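Local coordinates for protein lectin (Remusatia vivipara, PDB 3R0E) that probably binds mannose and, as one bulb-type lectin domain of a longer lectin, probably helps agglutinate rabbit erythrocytes, at residues I2-N7 and S11-Y16. Sequence-based numbering, arbitrary orientation.
Sequences IPFTNN and SGQVLY
The amide of Q13 reaches across to the 2-7 loop and supplies the polar half of the contact. Its NE2 donates to I2 O at 2.9 Å, with that oxygen nearly in the amide plane although the nitrogen stands well above the carbonyl plane, and makes a weak second bond to P3 O. At the other end of the amide, OE1 accepts from F10 N and, by way of a water, is linked to T5 N. Glutamine suits the place because NE2 can serve two carbonyls of a loop that forms no regular strand while OE1 takes up N-H groups, and bonds at both ends fix its rotation.

Stacking adds to this hold: the F4 ring, flat enough to lie 16° from parallel to the amide, has NE2 3.9 Å above its centre. Its edge meets V14 O, 3.2 Å from F4 CZ, while F4 CE1 makes apolar contact with L15 CD2 at 4.0 Å.

Van der Waals contacts continue at I2, whose branching serves two polar neighbours: CG2, anti to the backbone N, lies 3.5 Å from Q13 NE2, and the other branch brings CD1 to 3.6 Å from S11 O.

The N-terminal loop is thus fastened to Q13 and the start of strand 14-16, outermost in its four-stranded sheet within this chain, in the three-sheet beta-prism II fold of bulb-type lectins.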
# COMPACT_ATOMS: atom_id res chain seq x y z
N ILE B 2 -5.36 3.30 14.49
CA ILE B 2 -5.06 3.94 13.21
C ILE B 2 -6.36 4.12 12.43
O ILE B 2 -7.19 3.19 12.37
CB ILE B 2 -4.01 3.10 12.42
CG1 ILE B 2 -2.70 3.00 13.24
CG2 ILE B 2 -3.76 3.68 11.02
CD1 ILE B 2 -1.85 1.75 12.94
N PRO B 3 -6.58 5.32 11.84
CA PRO B 3 -7.74 5.54 10.96
C PRO B 3 -7.74 4.55 9.80
O PRO B 3 -6.68 4.18 9.28
CB PRO B 3 -7.54 6.97 10.44
CG PRO B 3 -6.71 7.65 11.49
CD PRO B 3 -5.81 6.57 12.06
N PHE B 4 -8.94 4.12 9.42
CA PHE B 4 -9.11 3.22 8.29
C PHE B 4 -9.13 3.97 6.96
O PHE B 4 -9.63 5.09 6.88
CB PHE B 4 -10.37 2.34 8.45
CG PHE B 4 -10.13 1.09 9.26
CD1 PHE B 4 -9.63 -0.07 8.66
CD2 PHE B 4 -10.36 1.08 10.64
CE1 PHE B 4 -9.39 -1.23 9.41
CE2 PHE B 4 -10.11 -0.07 11.41
CZ PHE B 4 -9.63 -1.22 10.79
N THR B 5 -8.51 3.35 5.96
CA THR B 5 -8.64 3.74 4.55
C THR B 5 -9.14 2.50 3.82
O THR B 5 -8.74 1.37 4.14
CB THR B 5 -7.30 4.20 3.93
OG1 THR B 5 -6.70 5.21 4.74
CG2 THR B 5 -7.53 4.76 2.51
N ASN B 6 -10.01 2.72 2.83
CA ASN B 6 -10.77 1.66 2.17
C ASN B 6 -9.95 0.54 1.53
O ASN B 6 -10.38 -0.60 1.52
CB ASN B 6 -11.69 2.28 1.11
CG ASN B 6 -10.90 3.00 0.02
OD1 ASN B 6 -10.25 4.03 0.27
ND2 ASN B 6 -10.95 2.45 -1.21
N ASN B 7 -8.78 0.86 0.99
CA ASN B 7 -7.98 -0.13 0.28
C ASN B 7 -6.70 -0.54 1.01
O ASN B 7 -5.85 -1.23 0.44
CB ASN B 7 -7.64 0.36 -1.14
CG ASN B 7 -6.76 1.58 -1.13
OD1 ASN B 7 -6.77 2.38 -0.19
ND2 ASN B 7 -5.98 1.75 -2.19
N SER B 11 -0.21 -2.47 9.77
CA SER B 11 0.14 -3.25 10.95
C SER B 11 -0.68 -2.81 12.15
O SER B 11 -0.81 -1.62 12.41
CB SER B 11 1.64 -3.10 11.24
OG SER B 11 2.41 -3.58 10.14
N GLY B 12 -1.23 -3.77 12.88
CA GLY B 12 -2.06 -3.47 14.05
C GLY B 12 -3.55 -3.32 13.75
O GLY B 12 -4.37 -3.48 14.65
N GLN B 13 -3.90 -3.02 12.51
CA GLN B 13 -5.31 -2.85 12.15
C GLN B 13 -5.99 -4.21 12.00
O GLN B 13 -5.34 -5.21 11.68
CB GLN B 13 -5.48 -2.01 10.89
CG GLN B 13 -5.06 -0.57 11.06
CD GLN B 13 -5.53 0.33 9.94
OE1 GLN B 13 -5.24 0.09 8.76
NE2 GLN B 13 -6.26 1.38 10.30
N VAL B 14 -7.30 -4.22 12.23
CA VAL B 14 -8.07 -5.45 12.29
C VAL B 14 -9.35 -5.33 11.44
O VAL B 14 -10.02 -4.29 11.47
CB VAL B 14 -8.38 -5.81 13.76
CG1 VAL B 14 -9.47 -6.84 13.87
CG2 VAL B 14 -7.13 -6.33 14.47
N LEU B 15 -9.68 -6.39 10.70
CA LEU B 15 -10.95 -6.51 9.97
C LEU B 15 -11.67 -7.73 10.46
O LEU B 15 -11.06 -8.78 10.62
CB LEU B 15 -10.72 -6.71 8.48
CG LEU B 15 -10.20 -5.62 7.55
CD1 LEU B 15 -10.21 -6.16 6.13
CD2 LEU B 15 -11.05 -4.37 7.66
N TYR B 16 -12.98 -7.62 10.65
CA TYR B 16 -13.79 -8.75 11.09
C TYR B 16 -15.25 -8.57 10.67
O TYR B 16 -15.65 -7.48 10.24
CB TYR B 16 -13.69 -8.95 12.61
CG TYR B 16 -14.11 -7.74 13.41
CD1 TYR B 16 -13.19 -6.71 13.69
CD2 TYR B 16 -15.42 -7.60 13.89
CE1 TYR B 16 -13.56 -5.58 14.42
CE2 TYR B 16 -15.80 -6.46 14.63
CZ TYR B 16 -14.86 -5.46 14.88
OH TYR B 16 -15.22 -4.34 15.60
O HOH W 1 -6.81 1.22 6.77